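Local structure of tetratricopeptide TPR_2 repeat protein (5DJS) at residues A[238-243]-A[263-268]; A[437-442]-A[461-466]. The protein is a tetratricopeptide-repeat protein whose C-terminal part belongs to glycosyl transferase family 41, with a GT-B fold and bound uridine-5'-diphosphate. The protein carries 1 engineered substitution. All coordinates share one frame; numbering follows the deposited sequence.

Contact 1 of 2, residues A[238-243]-A[263-268]; sequences IDILVD and VQVTWL
Asp243 and Thr266 pair across two parallel strands with a side-chain hydrogen bond: Thr266 OG1 donates a hydrogen bond to Asp243 OD2 at 2.7 Å. The strands 240-243 and 263-266 belong to a beta-alpha-beta unit crossing through helix 253-257, in the middle of a six-stranded parallel sheet of the Rossmann-like kind found in GT-B proteins. The hydroxyl meets the anti side of the carboxylate, 30° out of its plane, and both groups stand beside each other on one face of the sheet. Thr266 OG1 lies anti to its backbone N (chi1 -164°), which swings the hydroxyl toward the carboxylate. The other oxygen, Asp243 OD1, accepts from Trp246 N, so both carboxylate oxygens accept a bond. The backbone ladder runs from Val263 N to Asp239 O, a bent bond at 136°, through Leu241 N to Val263 O and Val265 N to Leu241 O, both 2.9 Å, then Asp243 N to Val265 O and Trp267 N to Asp243 O. Leu241 and Gln264 share the face of Asp243; the amide NE2 of Gln264 is held by Phe256 O and Ala278 O. On the other face Ile240 lies alongside Val263, CG1 to CB 3.8 Å, while Ile240 CG2 reaches Val265 CG2 at 4.0 Å. Helix 479-521 packs on this apolar face, with Tyr512 against Ile240 and Val242 and Met515 against Val265. Farther along, Val242 CG1 approaches the rim of the Trp267 indole roughly in the plane of the ring, and comes within 4.2 Å of Trp267 CB.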
loop_
_atom_site.group_PDB
_atom_site.type_symbol
_atom_site.label_atom_id
_atom_site.label_comp_id
_atom_site.label_asym_id
_atom_site.label_seq_id
_atom_site.Cartn_x
_atom_site.Cartn_y
_atom_site.Cartn_z
ATOM N N ILE A 238 -17.997 17.594 8.559
ATOM C CA ILE A 238 -16.608 17.171 8.766
ATOM C C ILE A 238 -15.678 18.360 8.564
ATOM O O ILE A 238 -15.743 19.029 7.548
ATOM C CB ILE A 238 -16.188 16.015 7.820
ATOM C CG1 ILE A 238 -17.110 14.788 7.966
ATOM C CG2 ILE A 238 -14.745 15.593 8.062
ATOM C CD1 ILE A 238 -17.182 14.181 9.351
ATOM N N ASP A 239 -14.822 18.615 9.556
ATOM C CA ASP A 239 -13.845 19.721 9.505
ATOM C C ASP A 239 -12.544 19.309 8.842
ATOM O O ASP A 239 -11.926 20.101 8.133
ATOM C CB ASP A 239 -13.545 20.219 10.915
ATOM C CG ASP A 239 -14.789 20.701 11.623
ATOM O OD1 ASP A 239 -15.322 21.767 11.239
ATOM O OD2 ASP A 239 -15.250 20.007 12.549
ATOM N N ILE A 240 -12.119 18.077 9.120
ATOM C CA ILE A 240 -10.889 17.518 8.578
ATOM C C ILE A 240 -11.235 16.173 7.960
ATOM O O ILE A 240 -11.661 15.261 8.671
ATOM C CB ILE A 240 -9.825 17.359 9.682
ATOM C CG1 ILE A 240 -9.505 18.732 10.287
ATOM C CG2 ILE A 240 -8.562 16.714 9.117
ATOM C CD1 ILE A 240 -8.552 18.726 11.459
ATOM N N LEU A 241 -11.077 16.059 6.644
ATOM C CA LEU A 241 -11.340 14.801 5.944
ATOM C C LEU A 241 -9.999 14.224 5.557
ATOM O O LEU A 241 -9.147 14.948 5.031
ATOM C CB LEU A 241 -12.204 15.033 4.713
ATOM C CG LEU A 241 -12.891 13.797 4.129
ATOM C CD1 LEU A 241 -13.997 13.276 5.030
ATOM C CD2 LEU A 241 -13.459 14.131 2.750
ATOM N N VAL A 242 -9.807 12.933 5.834
ATOM C CA VAL A 242 -8.515 12.274 5.637
ATOM C C VAL A 242 -8.632 11.138 4.629
ATOM O O VAL A 242 -9.446 10.218 4.789
ATOM C CB VAL A 242 -7.924 11.730 6.956
ATOM C CG1 VAL A 242 -6.475 11.295 6.758
ATOM C CG2 VAL A 242 -7.983 12.793 8.048
ATOM N N ASP A 243 -7.818 11.241 3.579
ATOM C CA ASP A 243 -7.667 10.191 2.575
ATOM C C ASP A 243 -6.654 9.186 3.086
ATOM O O ASP A 243 -5.458 9.468 3.120
ATOM C CB ASP A 243 -7.164 10.771 1.254
ATOM C CG ASP A 243 -6.683 9.700 0.292
ATOM O OD1 ASP A 243 -7.396 8.670 0.142
ATOM O OD2 ASP A 243 -5.588 9.894 -0.293
ATOM N N VAL A 263 -10.502 21.385 5.529
ATOM C CA VAL A 263 -9.165 20.824 5.700
ATOM C C VAL A 263 -9.183 19.404 5.149
ATOM O O VAL A 263 -9.928 18.551 5.631
ATOM C CB VAL A 263 -8.738 20.826 7.181
ATOM C CG1 VAL A 263 -7.400 20.131 7.358
ATOM C CG2 VAL A 263 -8.666 22.253 7.714
ATOM N N GLN A 264 -8.364 19.157 4.135
ATOM C CA GLN A 264 -8.315 17.852 3.496
ATOM C C GLN A 264 -6.876 17.350 3.439
ATOM O O GLN A 264 -5.974 18.062 2.960
ATOM C CB GLN A 264 -8.953 17.930 2.116
ATOM C CG GLN A 264 -10.414 18.349 2.191
ATOM C CD GLN A 264 -11.193 18.068 0.929
ATOM O OE1 GLN A 264 -12.309 17.555 0.994
ATOM N NE2 GLN A 264 -10.621 18.404 -0.229
ATOM N N VAL A 265 -6.697 16.118 3.927
ATOM C CA VAL A 265 -5.394 15.543 4.265
ATOM C C VAL A 265 -5.245 14.151 3.659
ATOM O O VAL A 265 -6.180 13.336 3.713
ATOM C CB VAL A 265 -5.269 15.369 5.794
ATOM C CG1 VAL A 265 -3.930 14.754 6.175
ATOM C CG2 VAL A 265 -5.461 16.688 6.520
ATOM N N THR A 266 -4.064 13.860 3.114
ATOM C CA THR A 266 -3.724 12.483 2.699
ATOM C C THR A 266 -2.624 11.945 3.632
ATOM O O THR A 266 -1.631 12.628 3.893
ATOM C CB THR A 266 -3.366 12.392 1.186
ATOM O OG1 THR A 266 -3.402 11.022 0.762
ATOM C CG2 THR A 266 -2.001 13.014 0.849
ATOM N N TRP A 267 -2.826 10.738 4.152
ATOM C CA TRP A 267 -1.944 10.162 5.171
ATOM C C TRP A 267 -2.030 8.625 5.172
ATOM O O TRP A 267 -3.092 8.057 4.855
ATOM C CB TRP A 267 -2.313 10.704 6.567
ATOM C CG TRP A 267 -1.632 9.966 7.700
ATOM C CD1 TRP A 267 -0.306 10.003 8.026
ATOM C CD2 TRP A 267 -2.246 9.073 8.633
ATOM N NE1 TRP A 267 -0.056 9.191 9.104
ATOM C CE2 TRP A 267 -1.230 8.608 9.497
ATOM C CE3 TRP A 267 -3.557 8.626 8.831
ATOM C CZ2 TRP A 267 -1.481 7.714 10.533
ATOM C CZ3 TRP A 267 -3.813 7.729 9.867
ATOM C CH2 TRP A 267 -2.777 7.283 10.704
ATOM N N LEU A 268 -0.903 7.981 5.507
ATOM C CA LEU A 268 -0.801 6.534 5.770
ATOM C C LEU A 268 -0.401 5.708 4.549
ATOM O O LEU A 268 0.598 5.013 4.588
ATOM C CB LEU A 268 -2.073 5.970 6.425
ATOM C CG LEU A 268 -2.025 4.555 6.979
ATOM C CD1 LEU A 268 -1.272 4.550 8.280
ATOM C CD2 LEU A 268 -3.422 4.048 7.245
#

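Contact 2 of 2, residues A[437-442]-A[461-466]; sequences TLEGAD and VSRTQE
Leu438 reaches across to the turn that follows strand 461-462, its CD1 methyl 3.5 Å from Thr464 N and 3.6 Å from Arg463 C. CG stands anti to the backbone N (chi1 178°), which carries the branched end out over that turn; the other methyl, CD2, meets Gln465 CG at 4.1 Å. Thr464 is the N-cap of helix 465-477, its OG1 accepting from Glu467 N, so Leu438 packs against the start of this helix. Glu439 continues the pairing: its N donates to Ser462 O at 2.8 Å, nearly straight at 172°. Its CB lies against Val461 CG1, and its carboxylate turns to Arg453 in a salt bridge. The pairing is parallel and belongs to a beta-alpha-beta unit through helix 447-454, with 461-462 an outermost strand of the second six-stranded sheet of the GT-B fold. Ser462 grips Thr437 O twice, through its N at 3.0 Å and through OG at 2.5 Å, a length shorter than usual and not to be pressed at 2.80 Å resolution; the two donors come from opposite faces of the carbonyl plane. With chi1 at 54°, the Ser462 hydroxyl sits between its own backbone N and carbonyl carbon, close enough to reach back to that oxygen.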
loop_
_atom_site.group_PDB
_atom_site.type_symbol
_atom_site.label_atom_id
_atom_site.label_comp_id
_atom_site.label_asym_id
_atom_site.label_seq_id
_atom_site.Cartn_x
_atom_site.Cartn_y
_atom_site.Cartn_z
ATOM N N THR A 437 18.359 -1.235 4.836
ATOM C CA THR A 437 17.642 -0.447 3.822
ATOM C C THR A 437 18.576 0.492 3.092
ATOM O O THR A 437 19.659 0.805 3.589
ATOM C CB THR A 437 16.545 0.452 4.433
ATOM O OG1 THR A 437 17.135 1.549 5.147
ATOM C CG2 THR A 437 15.690 -0.309 5.398
ATOM N N LEU A 438 18.138 0.945 1.917
ATOM C CA LEU A 438 18.709 2.121 1.265
ATOM C C LEU A 438 17.794 3.325 1.542
ATOM O O LEU A 438 16.571 3.233 1.420
ATOM C CB LEU A 438 18.860 1.894 -0.240
ATOM C CG LEU A 438 19.411 3.057 -1.086
ATOM C CD1 LEU A 438 20.839 3.398 -0.697
ATOM C CD2 LEU A 438 19.340 2.757 -2.579
ATOM N N GLU A 439 18.395 4.443 1.938
ATOM C CA GLU A 439 17.682 5.707 2.064
ATOM C C GLU A 439 17.692 6.339 0.677
ATOM O O GLU A 439 18.726 6.847 0.231
ATOM C CB GLU A 439 18.365 6.606 3.111
ATOM C CG GLU A 439 17.626 7.891 3.434
ATOM C CD GLU A 439 18.297 8.702 4.533
ATOM O OE1 GLU A 439 17.706 8.783 5.633
ATOM O OE2 GLU A 439 19.404 9.253 4.300
ATOM N N GLY A 440 16.556 6.258 -0.021
ATOM C CA GLY A 440 16.370 6.917 -1.319
ATOM C C GLY A 440 16.161 8.420 -1.168
ATOM O O GLY A 440 15.798 8.893 -0.098
ATOM N N ALA A 441 16.402 9.172 -2.237
ATOM C CA ALA A 441 16.262 10.637 -2.217
ATOM C C ALA A 441 14.851 10.973 -2.668
ATOM O O ALA A 441 14.645 11.651 -3.671
ATOM C CB ALA A 441 17.301 11.277 -3.133
ATOM N N ASP A 442 13.877 10.493 -1.908
ATOM C CA ASP A 442 12.561 10.168 -2.449
ATOM C C ASP A 442 11.689 9.587 -1.342
ATOM O O ASP A 442 12.089 8.649 -0.663
ATOM C CB ASP A 442 12.744 9.113 -3.558
ATOM C CG ASP A 442 11.450 8.637 -4.148
ATOM O OD1 ASP A 442 10.495 9.437 -4.289
ATOM O OD2 ASP A 442 11.411 7.444 -4.495
ATOM N N VAL A 461 21.121 1.997 7.999
ATOM C CA VAL A 461 20.587 2.856 6.939
ATOM C C VAL A 461 21.714 3.271 5.986
ATOM O O VAL A 461 22.524 4.135 6.309
ATOM C CB VAL A 461 19.893 4.106 7.544
ATOM C CG1 VAL A 461 19.394 5.041 6.458
ATOM C CG2 VAL A 461 18.740 3.686 8.456
ATOM N N SER A 462 21.745 2.665 4.804
ATOM C CA SER A 462 22.738 3.010 3.793
ATOM C C SER A 462 22.272 4.200 2.973
ATOM O O SER A 462 21.081 4.392 2.789
ATOM C CB SER A 462 22.996 1.820 2.876
ATOM O OG SER A 462 21.789 1.338 2.325
ATOM N N ARG A 463 23.223 5.005 2.515
ATOM C CA ARG A 463 22.972 6.102 1.579
ATOM C C ARG A 463 23.413 5.730 0.152
ATOM O O ARG A 463 23.154 6.492 -0.776
ATOM C CB ARG A 463 23.703 7.382 2.027
ATOM C CG ARG A 463 23.520 7.771 3.498
ATOM C CD ARG A 463 24.861 8.059 4.173
ATOM N NE ARG A 463 24.767 8.044 5.638
ATOM C CZ ARG A 463 24.524 9.100 6.426
ATOM N NH1 ARG A 463 24.338 10.327 5.928
ATOM N NH2 ARG A 463 24.463 8.925 7.748
ATOM N N THR A 464 24.104 4.595 -0.015
ATOM C CA THR A 464 24.493 4.069 -1.334
ATOM C C THR A 464 24.292 2.564 -1.403
ATOM O O THR A 464 24.216 1.877 -0.387
ATOM C CB THR A 464 25.970 4.338 -1.666
ATOM O OG1 THR A 464 26.801 3.693 -0.698
ATOM C CG2 THR A 464 26.273 5.826 -1.678
ATOM N N GLN A 465 24.226 2.058 -2.623
ATOM C CA GLN A 465 23.952 0.642 -2.848
ATOM C C GLN A 465 25.097 -0.244 -2.386
ATOM O O GLN A 465 24.858 -1.347 -1.902
ATOM C CB GLN A 465 23.631 0.374 -4.324
ATOM C CG GLN A 465 22.319 0.995 -4.789
ATOM C CD GLN A 465 21.900 0.558 -6.184
ATOM O OE1 GLN A 465 22.574 -0.244 -6.832
ATOM N NE2 GLN A 465 20.776 1.091 -6.656
ATOM N N GLU A 466 26.335 0.226 -2.521
ATOM C CA GLU A 466 27.472 -0.567 -2.056
ATOM C C GLU A 466 27.572 -0.522 -0.521
ATOM O O GLU A 466 28.064 -1.471 0.093
ATOM C CB GLU A 466 28.774 -0.170 -2.784
ATOM C CG GLU A 466 29.660 0.855 -2.088
ATOM C CD GLU A 466 30.743 1.425 -2.991
ATOM O OE1 GLU A 466 31.627 2.143 -2.475
ATOM O OE2 GLU A 466 30.715 1.164 -4.215
#

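From the N terminus, the chain passes the helical tetratricopeptide repeats before entering the first six-stranded parallel sheet, where contact 1 closes a loop of 19 residues holding helix 253-257. After adding strands 281-285 and 300-304 to this sheet, the chain passes to the second, where contact 2 closes a loop of 18 residues holding helix 447-454. The two loops follow in series, neither nesting nor crossing. Contact 1 joins central strands of its sheet, whereas contact 2 adds an outermost strand to the other. They lie about 31 Å apart between centres and about 13 Å between nearest atoms, so they do not meet. The long helix 479-521, following both, brings the C-terminal part of the chain back to the first sheet.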